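Local structure of SusD homolog (Bacteroides thetaiotaomicron VPI-5482, 3FDH) at residues D184-A188 against D236-I242; F340-E344 against T416-K420; L365-E369 against V390-A396. The protein probably binds glycans at the outer membrane surface as a SusD/RagB-family lipoprotein, handing them to a partner transporter for uptake. All coordinates share one frame; numbering follows the deposited sequence.

Overall arrangement
All three contacts lie within the mostly helical SusD-like chain, and none touches another. Interaction 2 is the buried one: helices 335-348 and 412-423 run antiparallel, joined by an aromatic ring over a lysine and by one bridging water. Interaction 3, about 18 Å away between centres, is nested in the chain segment that interaction 2 closes; it sets helix 354-379, which also flanks Phe340 of interaction 2, against the start of helix 393-410, with apolar side chains and one carboxylate bond at a partly buried place. Interaction 1, about 24 Å from interaction 2 between centres, joins a loop to strand 238-240 through apolar side chains, one direct hydrogen bond and three bridging waters.

Interaction 1 (D184-A188 against D236-I242); sequences DFLYA and DQAAFDI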
loop_
_atom_site.group_PDB
_atom_site.type_symbol
_atom_site.label_atom_id
_atom_site.label_comp_id
_atom_site.label_asym_id
_atom_site.label_seq_id
_atom_site.Cartn_x
_atom_site.Cartn_y
_atom_site.Cartn_z
ATOM N N ASP A 184 -10.778 16.051 9.917
ATOM C CA ASP A 184 -10.234 15.578 8.628
ATOM C C ASP A 184 -8.705 15.552 8.711
ATOM O O ASP A 184 -8.016 16.535 8.408
ATOM C CB ASP A 184 -10.687 16.480 7.477
ATOM C CG ASP A 184 -10.064 16.081 6.159
ATOM O OD1 ASP A 184 -9.400 15.000 6.132
ATOM O OD2 ASP A 184 -10.205 16.839 5.170
ATOM N N PHE A 185 -8.210 14.441 9.203
ATOM C CA PHE A 185 -6.776 14.228 9.401
ATOM C C PHE A 185 -6.028 14.012 8.086
ATOM O O PHE A 185 -4.803 13.918 8.056
ATOM C CB PHE A 185 -6.499 13.036 10.333
ATOM C CG PHE A 185 -7.055 13.200 11.711
ATOM C CD1 PHE A 185 -6.835 14.374 12.416
ATOM C CD2 PHE A 185 -7.757 12.168 12.312
ATOM C CE1 PHE A 185 -7.351 14.513 13.691
ATOM C CE2 PHE A 185 -8.253 12.298 13.573
ATOM C CZ PHE A 185 -8.057 13.465 14.273
ATOM N N LEU A 186 -6.765 13.965 6.991
ATOM C CA LEU A 186 -6.132 13.765 5.706
ATOM C C LEU A 186 -5.882 15.117 5.062
ATOM O O LEU A 186 -4.746 15.459 4.740
ATOM C CB LEU A 186 -6.995 12.873 4.826
ATOM C CG LEU A 186 -6.260 11.943 3.903
ATOM C CD1 LEU A 186 -5.361 10.976 4.750
ATOM C CD2 LEU A 186 -7.296 11.182 3.077
ATOM N N TYR A 187 -6.930 15.925 4.950
ATOM C CA TYR A 187 -6.835 17.184 4.219
ATOM C C TYR A 187 -7.345 18.457 4.918
ATOM O O TYR A 187 -7.434 19.518 4.311
ATOM C CB TYR A 187 -7.511 17.046 2.868
ATOM C CG TYR A 187 -6.811 16.132 1.874
ATOM C CD1 TYR A 187 -5.534 16.388 1.424
ATOM C CD2 TYR A 187 -7.477 15.070 1.320
ATOM C CE1 TYR A 187 -4.940 15.606 0.460
ATOM C CE2 TYR A 187 -6.901 14.287 0.359
ATOM C CZ TYR A 187 -5.622 14.529 -0.048
ATOM O OH TYR A 187 -5.049 13.756 -1.019
ATOM N N ALA A 188 -7.659 18.357 6.196
ATOM C CA ALA A 188 -8.041 19.547 6.969
ATOM C C ALA A 188 -9.190 20.310 6.345
ATOM O O ALA A 188 -9.240 21.556 6.360
ATOM C CB ALA A 188 -6.831 20.465 7.172
ATOM N N ASP A 236 -0.208 17.296 -2.694
ATOM C CA ASP A 236 -1.621 17.024 -2.846
ATOM C C ASP A 236 -1.929 15.622 -2.399
ATOM O O ASP A 236 -3.106 15.226 -2.287
ATOM C CB ASP A 236 -2.058 17.109 -4.329
ATOM C CG ASP A 236 -2.339 18.502 -4.795
ATOM O OD1 ASP A 236 -2.378 19.432 -3.969
ATOM O OD2 ASP A 236 -2.541 18.667 -6.017
ATOM N N GLN A 237 -0.868 14.846 -2.202
ATOM C CA GLN A 237 -1.071 13.393 -2.000
ATOM C C GLN A 237 -1.812 13.118 -0.710
ATOM O O GLN A 237 -1.853 13.929 0.187
ATOM C CB GLN A 237 0.239 12.608 -2.099
ATOM C CG GLN A 237 1.102 12.695 -0.846
ATOM C CD GLN A 237 2.507 12.245 -1.051
ATOM O OE1 GLN A 237 2.816 11.563 -2.033
ATOM N NE2 GLN A 237 3.402 12.664 -0.134
ATOM N N ALA A 238 -2.451 11.952 -0.681
ATOM C CA ALA A 238 -3.276 11.527 0.461
ATOM C C ALA A 238 -2.409 10.903 1.541
ATOM O O ALA A 238 -2.106 9.716 1.515
ATOM C CB ALA A 238 -4.327 10.590 0.017
ATOM N N ALA A 239 -2.007 11.777 2.451
ATOM C CA ALA A 239 -1.102 11.431 3.526
ATOM C C ALA A 239 -1.727 11.683 4.869
ATOM O O ALA A 239 -2.238 12.741 5.145
ATOM C CB ALA A 239 0.178 12.244 3.408
ATOM N N PHE A 240 -1.632 10.669 5.698
ATOM C CA PHE A 240 -2.065 10.739 7.089
ATOM C C PHE A 240 -0.767 11.069 7.768
ATOM O O PHE A 240 0.086 10.186 7.957
ATOM C CB PHE A 240 -2.604 9.392 7.533
ATOM C CG PHE A 240 -3.099 9.365 8.934
ATOM C CD1 PHE A 240 -4.294 9.963 9.267
ATOM C CD2 PHE A 240 -2.399 8.683 9.919
ATOM C CE1 PHE A 240 -4.776 9.935 10.555
ATOM C CE2 PHE A 240 -2.880 8.645 11.227
ATOM C CZ PHE A 240 -4.073 9.296 11.547
ATOM N N ASP A 241 -0.630 12.347 8.127
ATOM C CA ASP A 241 0.624 12.874 8.588
ATOM C C ASP A 241 0.482 13.525 9.953
ATOM O O ASP A 241 0.830 14.675 10.119
ATOM C CB ASP A 241 1.066 13.891 7.536
ATOM C CG ASP A 241 2.552 14.248 7.607
ATOM O OD1 ASP A 241 3.344 13.627 8.351
ATOM O OD2 ASP A 241 2.938 15.169 6.862
ATOM N N ILE A 242 -0.047 12.783 10.912
ATOM C CA ILE A 242 -0.276 13.340 12.244
ATOM C C ILE A 242 0.560 12.621 13.294
ATOM O O ILE A 242 0.354 12.778 14.495
ATOM C CB ILE A 242 -1.801 13.337 12.638
ATOM C CG1 ILE A 242 -2.303 11.918 12.947
ATOM C CG2 ILE A 242 -2.635 13.990 11.532
ATOM C CD1 ILE A 242 -3.766 11.838 13.443
HETATM O O HOH W 1 -2.248 14.595 7.594
HETATM O O HOH W 2 -2.987 14.505 2.897
HETATM O O HOH W 3 -2.108 15.349 5.215
#
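The hydroxyl OH of Tyr187 gives the one direct hydrogen bond between the segments, to the backbone O of Asp236 at 2.7 Å. It arrives at a C=O...donor angle of 152°, tilted 17° from the carbonyl plane. Tyr187 CG stands anti to its carbonyl carbon (chi1 -69°), which sends the ring toward the start of strand 238-240, where Tyr187 OH also touches CB of Ala238 at 3.4 Å. The carboxylate of Asp236 is turned elsewhere, in a salt bridge with Lys196. At the other end of the contact, CD1 of Ile242 lies over one face of the Phe185 ring, offset toward the rim, in a CH-pi contact of 4.1 Å to the ring centroid. Phe185 and Phe240 lie side by side and point the same way, with Phe185 CB against Phe240 CE1 at 3.6 Å. Between these ends Leu186 lays CD1 against the backbone of Ala239 and CB of Phe240.

Three waters bridge the two backbones. One receives the N-H of Asp241 and lies 2.7 Å from Phe185 O; another accepts from Ala239 N and lies 2.7 Å from Leu186 O; the third lies between Leu186 O and Ala239 O. The loop is shaped by Asp184, whose OD1 accepts from Leu186 N, and from Tyr187 N at 2.9 Å, both on the same face of the carboxylate: an Asx turn extended into an Asx motif. Asp184 OD2 is held by Gly189 N and Trp194 NE1. Strand 238-240 pairs with strand 330-331. Water thus takes the place of direct backbone pairing here, so the loop is coupled to the strand through solvent-mediated polar links, while apolar contacts and the tyrosine hydroxyl supply the direct hold.

Interaction 2 (F340-E344 against T416-K420); sequences FLKAE and TMIQK
Phe340 lays its ring flat over the backbone of Lys420, where two antiparallel helices, 335-348 and 412-423, pack in the alpha-helical SusD-like fold. The segment axes approach to 10.0 Å at 168°. CA of Lys420 sits over the centre of the ring, a CH-pi contact of 3.5 Å to the centroid and 6° off the normal. The far end of the ring reaches the preceding residue, with Phe340 CZ 3.3 Å from Gln419 O. Lys420 then runs back past Phe340 in the opposite direction: its CG is anti to the backbone N (chi1 -174°) and the chain beyond is extended, so that CG, CD and CE all lie along Phe340 CB. An alanine here would remove the ring from over the Lys420 backbone and would probably leave a gap between the helices, with the lysine's aliphatic chain less firmly held.

One turn on, CG2 of Thr416 meets CB of Ala343 at 3.7 Å. The selenium of selenomethionine Met417, its chain bent at chi2 and chi3, crosses Glu344 obliquely and lies 3.6 Å from Glu344 CD. The charges of Glu344 and Lys420 come near each other without forming a salt bridge; a water joins them instead.

Further out, Lys420 NZ pairs with Asp437, and Glu344 OE2 is shared between Arg348 and Arg440, which probably keeps the carboxylate ionised in this buried place. Leu357 and Ala360 of helix 354-379 also touch Phe340, and Met207 of helix 191-208 borders Glu344. The bridging water accepts from Lys420 NZ at 3.0 Å, donates to Glu344 OE1 at 2.6 Å, and makes a weak bond to Phe340 O.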
loop_
_atom_site.group_PDB
_atom_site.type_symbol
_atom_site.label_atom_id
_atom_site.label_comp_id
_atom_site.label_asym_id
_atom_site.label_seq_id
_atom_site.Cartn_x
_atom_site.Cartn_y
_atom_site.Cartn_z
ATOM N N PHE A 340 3.263 6.819 -11.599
ATOM C CA PHE A 340 3.583 5.474 -12.089
ATOM C C PHE A 340 2.383 4.902 -12.825
ATOM O O PHE A 340 2.513 4.107 -13.767
ATOM C CB PHE A 340 4.052 4.535 -10.980
ATOM C CG PHE A 340 5.485 4.736 -10.570
ATOM C CD1 PHE A 340 6.529 4.439 -11.459
ATOM C CD2 PHE A 340 5.804 5.179 -9.303
ATOM C CE1 PHE A 340 7.856 4.635 -11.110
ATOM C CE2 PHE A 340 7.136 5.385 -8.953
ATOM C CZ PHE A 340 8.166 5.080 -9.865
ATOM N N LEU A 341 1.202 5.331 -12.407
ATOM C CA LEU A 341 -0.017 4.907 -13.090
ATOM C C LEU A 341 -0.067 5.576 -14.430
ATOM O O LEU A 341 -0.414 4.990 -15.458
ATOM C CB LEU A 341 -1.270 5.207 -12.269
ATOM C CG LEU A 341 -1.603 4.222 -11.154
ATOM C CD1 LEU A 341 -2.591 4.793 -10.121
ATOM C CD2 LEU A 341 -2.110 2.954 -11.810
ATOM N N LYS A 342 0.286 6.841 -14.419
ATOM C CA LYS A 342 0.294 7.657 -15.654
ATOM C C LYS A 342 1.290 7.068 -16.662
ATOM O O LYS A 342 1.004 6.874 -17.836
ATOM C CB LYS A 342 0.734 9.062 -15.330
ATOM C CG LYS A 342 0.664 10.045 -16.530
ATOM C CD LYS A 342 0.959 11.469 -16.127
ATOM C CE LYS A 342 0.980 12.364 -17.343
ATOM N NZ LYS A 342 1.181 13.819 -17.024
ATOM N N ALA A 343 2.473 6.784 -16.157
ATOM C CA ALA A 343 3.544 6.153 -16.958
ATOM C C ALA A 343 3.121 4.769 -17.481
ATOM O O ALA A 343 3.349 4.432 -18.652
ATOM C CB ALA A 343 4.862 6.060 -16.130
ATOM N N GLU A 344 2.503 3.979 -16.628
ATOM C CA GLU A 344 2.087 2.634 -17.027
ATOM C C GLU A 344 1.026 2.737 -18.149
ATOM O O GLU A 344 1.007 1.982 -19.139
ATOM C CB GLU A 344 1.499 1.840 -15.873
ATOM C CG GLU A 344 1.078 0.472 -16.334
ATOM C CD GLU A 344 0.483 -0.365 -15.284
ATOM O OE1 GLU A 344 0.314 0.151 -14.126
ATOM O OE2 GLU A 344 0.269 -1.569 -15.619
ATOM N N THR A 416 9.289 0.696 -16.118
ATOM C CA THR A 416 8.301 1.462 -15.389
ATOM C C THR A 416 7.810 0.703 -14.159
ATOM O O THR A 416 7.737 1.250 -13.076
ATOM C CB THR A 416 7.101 1.900 -16.296
ATOM O OG1 THR A 416 7.596 2.789 -17.323
ATOM C CG2 THR A 416 5.940 2.599 -15.455
HETATM N N MSE A 417 7.536 -0.583 -14.286
HETATM C CA MSE A 417 6.953 -1.288 -13.174
HETATM C C MSE A 417 8.019 -1.660 -12.137
HETATM O O MSE A 417 7.728 -1.730 -10.925
HETATM C CB MSE A 417 6.222 -2.499 -13.688
HETATM C CG MSE A 417 5.111 -2.192 -14.715
HETATM SE SE MSE A 417 3.832 -0.942 -13.992
HETATM C CE MSE A 417 3.248 -2.035 -12.503
ATOM N N ILE A 418 9.247 -1.889 -12.623
ATOM C CA ILE A 418 10.405 -2.109 -11.711
ATOM C C ILE A 418 10.594 -0.860 -10.844
ATOM O O ILE A 418 10.783 -0.935 -9.627
ATOM C CB ILE A 418 11.711 -2.467 -12.451
ATOM C CG1 ILE A 418 11.587 -3.879 -13.058
ATOM C CG2 ILE A 418 12.865 -2.443 -11.471
ATOM C CD1 ILE A 418 12.751 -4.327 -14.019
ATOM N N GLN A 419 10.521 0.293 -11.486
ATOM C CA GLN A 419 10.671 1.556 -10.797
ATOM C C GLN A 419 9.528 1.820 -9.821
ATOM O O GLN A 419 9.747 2.356 -8.729
ATOM C CB GLN A 419 10.891 2.747 -11.782
ATOM C CG GLN A 419 12.259 2.706 -12.504
ATOM C CD GLN A 419 13.462 2.680 -11.532
ATOM O OE1 GLN A 419 13.477 3.384 -10.516
ATOM N NE2 GLN A 419 14.472 1.881 -11.858
ATOM N N LYS A 420 8.316 1.390 -10.171
ATOM C CA LYS A 420 7.175 1.587 -9.295
ATOM C C LYS A 420 7.460 0.777 -8.052
ATOM O O LYS A 420 7.303 1.227 -6.940
ATOM C CB LYS A 420 5.865 1.137 -9.981
ATOM C CG LYS A 420 4.623 1.437 -9.202
ATOM C CD LYS A 420 3.347 1.051 -9.923
ATOM C CE LYS A 420 2.100 1.673 -9.306
ATOM N NZ LYS A 420 0.836 0.909 -9.754
HETATM O O HOH W 4 1.448 1.861 -12.504
#

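Interaction 3 (L365-E369 against V390-A396); sequences LLNAE and VITETSA
Glu369 reaches from helix 354-379 to the backbone of Ile391, whose N-H gives Glu369 OE1 a bond of 2.7 Å that is nearly straight at 174°. The donor comes from above the carboxylate plane, 56° out of it. Glu369 CG stands anti to the backbone N, and the chain then bends at chi2 (62°), turning the carboxylate toward the peptide between Val390 and Ile391. The same OE1 forms a salt bridge with Arg281, so two groups grip one oxygen, and the arginine probably stabilises its negative charge. CG1 of Val390 crosses the glutamate at about a right angle and lies 3.6 Å from Glu369 CD, covering it with a methyl group.

Ile391 points toward the helix and spreads its branches over two residues. CG1, anti to the carbonyl carbon, runs beside the carboxylate, 3.4 Å from Glu369 OE1, while CG2, anti to the backbone N, is carried to CB of Leu365 at 3.8 Å and CD1 approaches Leu365 CD2. Leu365 touches both parts of the partner segment: its other methyl, CD1, rests 3.8 Å from CB of Ala396, on the first turn of the following helix. On the more open side, Leu366 lies mostly against backbone, CD2 3.6 Å from Thr392 C, with CD1 also near CB of Glu393.

The start of that helix is capped: Thr392 OG1 accepts from Ser395 N at 3.0 Å, and Ser395 OG accepts from Thr392 N in return. Loop and first helical turn are thus tied together just where Ile391 and Ala396 dock, and this reciprocal pair is a capping box, with Thr392 as N-cap, at the start of helix 393-410 of the SusD-like fold.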
loop_
_atom_site.group_PDB
_atom_site.type_symbol
_atom_site.label_atom_id
_atom_site.label_comp_id
_atom_site.label_asym_id
_atom_site.label_seq_id
_atom_site.Cartn_x
_atom_site.Cartn_y
_atom_site.Cartn_z
ATOM N N LEU A 365 11.943 8.820 -4.837
ATOM C CA LEU A 365 13.236 8.996 -4.185
ATOM C C LEU A 365 13.144 10.046 -3.085
ATOM O O LEU A 365 13.771 9.917 -2.042
ATOM C CB LEU A 365 14.344 9.373 -5.192
ATOM C CG LEU A 365 15.016 8.162 -5.848
ATOM C CD1 LEU A 365 15.758 8.489 -7.171
ATOM C CD2 LEU A 365 15.980 7.496 -4.840
ATOM N N LEU A 366 12.373 11.097 -3.330
ATOM C CA LEU A 366 12.281 12.215 -2.352
ATOM C C LEU A 366 11.469 11.739 -1.135
ATOM O O LEU A 366 11.756 12.110 0.002
ATOM C CB LEU A 366 11.719 13.505 -2.983
ATOM C CG LEU A 366 12.599 14.175 -4.019
ATOM C CD1 LEU A 366 12.000 15.523 -4.486
ATOM C CD2 LEU A 366 13.964 14.406 -3.416
ATOM N N ASN A 367 10.537 10.822 -1.369
ATOM C CA ASN A 367 9.709 10.304 -0.282
ATOM C C ASN A 367 10.569 9.358 0.561
ATOM O O ASN A 367 10.455 9.293 1.771
ATOM C CB ASN A 367 8.488 9.565 -0.825
ATOM C CG ASN A 367 7.661 8.927 0.254
ATOM O OD1 ASN A 367 7.131 9.606 1.141
ATOM N ND2 ASN A 367 7.565 7.591 0.200
ATOM N N ALA A 368 11.425 8.625 -0.138
ATOM C CA ALA A 368 12.353 7.693 0.495
ATOM C C ALA A 368 13.310 8.447 1.390
ATOM O O ALA A 368 13.573 8.076 2.529
ATOM C CB ALA A 368 13.142 6.925 -0.573
ATOM N N GLU A 369 13.827 9.548 0.855
ATOM C CA GLU A 369 14.744 10.378 1.589
ATOM C C GLU A 369 14.051 10.992 2.800
ATOM O O GLU A 369 14.646 11.128 3.857
ATOM C CB GLU A 369 15.300 11.488 0.707
ATOM C CG GLU A 369 16.205 12.466 1.453
ATOM C CD GLU A 369 17.466 11.807 2.037
ATOM O OE1 GLU A 369 18.220 11.141 1.295
ATOM O OE2 GLU A 369 17.719 11.978 3.238
ATOM N N VAL A 390 22.513 13.329 0.926
ATOM C CA VAL A 390 21.058 13.401 0.976
ATOM C C VAL A 390 20.500 13.346 -0.453
ATOM O O VAL A 390 21.037 13.941 -1.337
ATOM C CB VAL A 390 20.586 14.678 1.696
ATOM C CG1 VAL A 390 19.136 14.968 1.444
ATOM C CG2 VAL A 390 20.884 14.569 3.203
ATOM N N ILE A 391 19.438 12.584 -0.677
ATOM C CA ILE A 391 18.833 12.528 -2.008
ATOM C C ILE A 391 18.014 13.813 -2.231
ATOM O O ILE A 391 17.138 14.157 -1.429
ATOM C CB ILE A 391 17.932 11.277 -2.155
ATOM C CG1 ILE A 391 18.803 10.052 -1.896
ATOM C CG2 ILE A 391 17.261 11.252 -3.543
ATOM C CD1 ILE A 391 18.062 8.824 -1.684
ATOM N N THR A 392 18.348 14.546 -3.299
ATOM C CA THR A 392 17.628 15.748 -3.643
ATOM C C THR A 392 16.924 15.680 -4.992
ATOM O O THR A 392 17.049 14.736 -5.757
ATOM C CB THR A 392 18.568 16.904 -3.741
ATOM O OG1 THR A 392 19.477 16.652 -4.820
ATOM C CG2 THR A 392 19.316 17.074 -2.448
ATOM N N GLU A 393 16.192 16.729 -5.305
ATOM C CA GLU A 393 15.454 16.736 -6.589
ATOM C C GLU A 393 16.485 16.666 -7.726
ATOM O O GLU A 393 16.296 15.987 -8.716
ATOM C CB GLU A 393 14.570 17.971 -6.694
ATOM C CG GLU A 393 13.700 18.023 -7.900
ATOM C CD GLU A 393 13.036 19.401 -8.061
ATOM O OE1 GLU A 393 13.134 20.223 -7.117
ATOM O OE2 GLU A 393 12.439 19.669 -9.131
ATOM N N THR A 394 17.622 17.284 -7.499
ATOM C CA THR A 394 18.689 17.366 -8.522
ATOM C C THR A 394 19.407 16.036 -8.675
ATOM O O THR A 394 19.678 15.560 -9.786
ATOM C CB THR A 394 19.766 18.421 -8.197
ATOM O OG1 THR A 394 19.199 19.738 -8.179
ATOM C CG2 THR A 394 20.917 18.419 -9.237
ATOM N N SER A 395 19.770 15.467 -7.544
ATOM C CA SER A 395 20.541 14.228 -7.554
ATOM C C SER A 395 19.689 13.107 -8.105
ATOM O O SER A 395 20.187 12.255 -8.840
ATOM C CB SER A 395 21.088 13.867 -6.166
ATOM O OG SER A 395 20.067 13.410 -5.300
ATOM N N ALA A 396 18.405 13.125 -7.754
ATOM C CA ALA A 396 17.463 12.111 -8.177
ATOM C C ALA A 396 17.245 12.173 -9.680
ATOM O O ALA A 396 17.137 11.142 -10.343
ATOM C CB ALA A 396 16.088 12.226 -7.444
#